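Local coordinates for substrate-binding protein (Synechococcus sp., PDB 6WPN) that probably binds an oligosaccharide or related sugar in the periplasm, as bacterial extracellular solute-binding proteins of sugar transport systems do, at residues A[118-121]-A[122-125]; A[345-348]-A[349-353]. All coordinates share one frame; numbering follows the deposited sequence. Where two conformers were deposited one is given.

In the fold
Both contacts are local, each formed within one unbroken run of chain. Going from the N terminus, interaction 1 comes first, where the loop after helix 92-99 turns into the short helix 121-124, before strand 137-149. More than two hundred residues later, interaction 2 lies in the last turns of helix 341-352. They follow in series, neither nesting nor crossing, and neither closes a long loop. Their centres are 19 Å apart and their nearest atoms about 7 Å, without touching. One link between them is residues 339-341, where Ser-339 and Leu-341 bond by backbone to Leu-120 and Asn-118 and the chain leads directly into helix 341-352.

Interaction 1 of 2, residues A[118-121]-A[122-125]; sequences NYLP and SVWE
Tyr-119 and Trp-124 bring their rings together across the start of a short helix, at the N' and N4 positions of a hydrophobic staple, a worked case of how a chain passes from loop to helix. Backbone bonding sets the turn. Leu-120 occupies the N-cap position, and its carbonyl oxygen receives the amide of Trp-124, N to O 2.8 Å, from almost straight ahead, with a C=O...N angle of 168°. Val-123 N also makes a weak, strongly bent hydrogen bond to that oxygen. One residue on, the amide N of Glu-125 binds Pro-121 O at 3.1 Å. Pro-121, with no N-H to offer, fits the first helical position, where an amide would find no carbonyl earlier in the helix.

Aromatic contact comes next. Trp-124 CZ3 lies over one face of the Tyr-119 ring, 3.4 Å from Tyr-119 CD1, and Trp-124 CE3 is equally near. The pair is oblique, the planes inclined by 36°, with 5.0 Å between the tyrosine centroid and that of the six-membered ring. With CG opposite its own amide nitrogen (chi1 174°), the indole swings back along the chain to meet the tyrosine.

Apolar packing occupies a different part of the turn. Leu-120 CD2 touches Val-123 CG2 at 3.7 Å, the two side chains meeting at a slant. The same leucine branch also packs beside the Ser-122 hydroxyl, with CD2 3.4 Å from OG.

Around this turn, Tyr-119 reaches Ile-137 and hydrogen-bonds through its hydroxyl to Thr-322, just ahead of helix 324-334. Val-123 and Trp-124 rest on Pro-138, so helix 121-124 packs against strand 137-149, while backbone bonds from Asn-118 and Leu-120 to Leu-341 and Ser-339 tie its approach to the start of helix 341-352.

Interaction 2 of 2, residues A[345-348]-A[349-353]; sequences SAIR and AELEV
Ala-349 begins the second half of this contact by giving its amide to the carbonyl of Ser-345, N to O 2.9 Å, and its methyl group lies against the same oxygen. The next amide repeats the step: Glu-350 N reaches Ala-346 O, also at 2.9 Å. Glu-350 CG stands beside the backbone N (chi1 -69°), 3.2 Å from Ala-346 O, which lays the extended chain over that oxygen and brings OE1 to 3.5 Å from Ile-347 CD1. The carboxylate forms a salt bridge with Arg-332 through OE2, which ties this face to helix 324-334.

Leu-351 binds Ile-347 through its amide, N to O 3.0 Å. Leu-351 CD1 also approaches Ile-347 CG2 at 4.0 Å, the side chains crossing at an angle; both are buried and touch Arg-368 on helix 359-374. Next, Glu-352 N donates to the backbone carbonyl oxygen Arg-348 O at 3.1 Å, and Glu-352 CG packs close to that oxygen. Val-353 is the first residue to leave helical backbone angles; its amide N still reaches Ala-349 O, and also Glu-350 O, but both bonds are weak at 3.4 Å.

Four successive amides binding carbonyls four residues earlier, bonds that weaken at the last residue, exposed Ser-345, Ala-349 and Glu-352, and Ile-347 and Leu-351 buried against helices 324-334 and 359-374 are typical of the C-terminal end of an amphipathic alpha helix.

Interaction 1 of 2, residues A[118-121]-A[122-125]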
loop_
_atom_site.group_PDB
_atom_site.type_symbol
_atom_site.label_atom_id
_atom_site.label_comp_id
_atom_site.label_asym_id
_atom_site.label_seq_id
_atom_site.Cartn_x
_atom_site.Cartn_y
_atom_site.Cartn_z
ATOM N N ASN A 118 12.996 7.136 18.299
ATOM C CA ASN A 118 11.628 6.748 18.611
ATOM C C ASN A 118 10.944 5.980 17.490
ATOM O O ASN A 118 9.826 5.497 17.695
ATOM C CB ASN A 118 10.797 7.984 18.960
ATOM C CG ASN A 118 11.196 8.601 20.287
ATOM O OD1 ASN A 118 12.054 8.075 21.000
ATOM N ND2 ASN A 118 10.574 9.724 20.625
ATOM N N TYR A 119 11.574 5.847 16.327
ATOM C CA TYR A 119 10.955 5.195 15.185
ATOM C C TYR A 119 11.721 3.932 14.812
ATOM O O TYR A 119 12.896 3.763 15.156
ATOM C CB TYR A 119 10.883 6.138 13.976
ATOM C CG TYR A 119 10.062 7.383 14.232
ATOM C CD1 TYR A 119 10.626 8.496 14.844
ATOM C CD2 TYR A 119 8.723 7.447 13.857
ATOM C CE1 TYR A 119 9.881 9.635 15.080
ATOM C CE2 TYR A 119 7.969 8.581 14.088
ATOM C CZ TYR A 119 8.553 9.675 14.700
ATOM O OH TYR A 119 7.812 10.811 14.938
ATOM N N LEU A 120 11.028 3.041 14.112
ATOM C CA LEU A 120 11.653 1.841 13.581
ATOM C C LEU A 120 12.746 2.249 12.600
ATOM O O LEU A 120 12.456 2.968 11.632
ATOM C CB LEU A 120 10.604 0.970 12.895
ATOM C CG LEU A 120 10.957 -0.468 12.505
ATOM C CD1 LEU A 120 11.229 -1.325 13.732
ATOM C CD2 LEU A 120 9.837 -1.070 11.674
ATOM N N PRO A 121 13.999 1.824 12.804
ATOM C CA PRO A 121 15.081 2.301 11.922
ATOM C C PRO A 121 14.867 1.956 10.460
ATOM O O PRO A 121 15.137 2.791 9.588
ATOM C CB PRO A 121 16.333 1.618 12.497
ATOM C CG PRO A 121 15.817 0.452 13.277
ATOM C CD PRO A 121 14.490 0.888 13.828
ATOM N N SER A 122 14.383 0.746 10.168
ATOM C CA SER A 122 14.169 0.347 8.780
ATOM C C SER A 122 13.190 1.276 8.075
ATOM O O SER A 122 13.345 1.564 6.884
ATOM C CB SER A 122 13.659 -1.090 8.727
ATOM O OG SER A 122 12.574 -1.261 9.623
ATOM N N VAL A 123 12.169 1.744 8.789
ATOM C CA VAL A 123 11.158 2.591 8.169
ATOM C C VAL A 123 11.515 4.074 8.250
ATOM O O VAL A 123 11.069 4.862 7.409
ATOM C CB VAL A 123 9.784 2.312 8.802
ATOM C CG1 VAL A 123 8.720 3.270 8.264
ATOM C CG2 VAL A 123 9.399 0.875 8.597
ATOM N N TRP A 124 12.319 4.472 9.240
ATOM C CA TRP A 124 12.772 5.856 9.312
ATOM C C TRP A 124 13.724 6.176 8.170
ATOM O O TRP A 124 13.654 7.257 7.578
ATOM C CB TRP A 124 13.451 6.122 10.660
ATOM C CG TRP A 124 14.069 7.493 10.760
ATOM C CD1 TRP A 124 15.334 7.848 10.388
ATOM C CD2 TRP A 124 13.455 8.683 11.274
ATOM N NE1 TRP A 124 15.541 9.184 10.625
ATOM C CE2 TRP A 124 14.403 9.721 11.171
ATOM C CE3 TRP A 124 12.197 8.973 11.811
ATOM C CZ2 TRP A 124 14.133 11.024 11.586
ATOM C CZ3 TRP A 124 11.930 10.270 12.220
ATOM C CH2 TRP A 124 12.895 11.277 12.105
ATOM N N GLU A 125 14.608 5.236 7.843
ATOM C CA GLU A 125 15.588 5.390 6.776
ATOM C C GLU A 125 14.983 5.197 5.392
ATOM O O GLU A 125 15.679 5.396 4.392
ATOM C CB GLU A 125 16.739 4.401 6.992
ATOM C CG GLU A 125 17.443 4.556 8.337
ATOM C CD GLU A 125 18.402 5.728 8.390
ATOM O OE1 GLU A 125 18.372 6.465 9.397
ATOM O OE2 GLU A 125 19.169 5.927 7.424
#

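Interaction 2 of 2, residues A[345-348]-A[349-353]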
loop_
_atom_site.group_PDB
_atom_site.type_symbol
_atom_site.label_atom_id
_atom_site.label_comp_id
_atom_site.label_asym_id
_atom_site.label_seq_id
_atom_site.Cartn_x
_atom_site.Cartn_y
_atom_site.Cartn_z
ATOM N N SER A 345 5.585 -1.995 20.028
ATOM C CA SER A 345 5.710 -2.968 21.106
ATOM C C SER A 345 4.443 -3.026 21.949
ATOM O O SER A 345 4.024 -4.105 22.377
ATOM C CB SER A 345 6.920 -2.638 21.979
ATOM O OG SER A 345 7.118 -3.645 22.954
ATOM N N ALA A 346 3.824 -1.872 22.210
ATOM C CA ALA A 346 2.585 -1.863 22.979
ATOM C C ALA A 346 1.471 -2.587 22.236
ATOM O O ALA A 346 0.679 -3.314 22.850
ATOM C CB ALA A 346 2.170 -0.430 23.310
ATOM N N ILE A 347 1.380 -2.391 20.916
ATOM C CA ILE A 347 0.335 -3.056 20.145
ATOM C C ILE A 347 0.596 -4.555 20.070
ATOM O O ILE A 347 -0.326 -5.367 20.229
ATOM C CB ILE A 347 0.215 -2.432 18.743
ATOM C CG1 ILE A 347 -0.371 -1.026 18.841
ATOM C CG2 ILE A 347 -0.682 -3.287 17.858
ATOM C CD1 ILE A 347 -1.737 -0.994 19.462
ATOM N N ARG A 348 1.846 -4.949 19.811
ATOM C CA ARG A 348 2.185 -6.369 19.815
ATOM C C ARG A 348 1.865 -7.003 21.162
ATOM O O ARG A 348 1.386 -8.142 21.223
ATOM C CB ARG A 348 3.664 -6.563 19.480
ATOM C CG ARG A 348 4.030 -6.332 18.027
ATOM C CD ARG A 348 5.531 -6.459 17.842
ATOM N NE ARG A 348 5.951 -6.208 16.467
ATOM C CZ ARG A 348 6.142 -7.160 15.562
ATOM N NH1 ARG A 348 5.949 -8.431 15.888
ATOM N NH2 ARG A 348 6.525 -6.844 14.331
ATOM N N ALA A 349 2.120 -6.276 22.251
ATOM C CA ALA A 349 1.857 -6.816 23.579
ATOM C C ALA A 349 0.363 -6.967 23.828
ATOM O O ALA A 349 -0.075 -7.970 24.400
ATOM C CB ALA A 349 2.490 -5.921 24.644
ATOM N N GLU A 350 -0.433 -5.980 23.413
ATOM C CA GLU A 350 -1.877 -6.071 23.602
ATOM C C GLU A 350 -2.463 -7.233 22.814
ATOM O O GLU A 350 -3.367 -7.927 23.292
ATOM C CB GLU A 350 -2.540 -4.751 23.216
ATOM C CG GLU A 350 -2.213 -3.626 24.187
ATOM C CD GLU A 350 -2.508 -2.246 23.627
ATOM O OE1 GLU A 350 -3.098 -2.155 22.528
ATOM O OE2 GLU A 350 -2.144 -1.250 24.292
ATOM N N LEU A 351 -1.935 -7.487 21.617
ATOM C CA LEU A 351 -2.455 -8.578 20.802
ATOM C C LEU A 351 -2.129 -9.936 21.416
ATOM O O LEU A 351 -2.956 -10.854 21.374
ATOM C CB LEU A 351 -1.897 -8.484 19.383
ATOM C CG LEU A 351 -2.421 -7.293 18.588
ATOM C CD1 LEU A 351 -1.670 -7.129 17.266
ATOM C CD2 LEU A 351 -3.918 -7.446 18.356
ATOM N N GLU A 352 -0.932 -10.083 21.990
ATOM C CA GLU A 352 -0.522 -11.374 22.531
ATOM C C GLU A 352 -1.340 -11.786 23.748
ATOM O O GLU A 352 -1.449 -12.985 24.026
ATOM C CB GLU A 352 0.964 -11.344 22.907
ATOM C CG GLU A 352 1.936 -11.387 21.731
ATOM C CD GLU A 352 3.367 -11.047 22.133
ATOM O OE1 GLU A 352 3.595 -10.683 23.308
ATOM O OE2 GLU A 352 4.268 -11.142 21.271
ATOM N N VAL A 353 -1.934 -10.829 24.464
ATOM C CA VAL A 353 -2.685 -11.098 25.680
ATOM C C VAL A 353 -4.141 -10.666 25.572
ATOM O O VAL A 353 -4.843 -10.610 26.583
ATOM C CB VAL A 353 -2.018 -10.432 26.900
ATOM C CG1 VAL A 353 -0.606 -10.941 27.056
ATOM C CG2 VAL A 353 -2.028 -8.925 26.742
#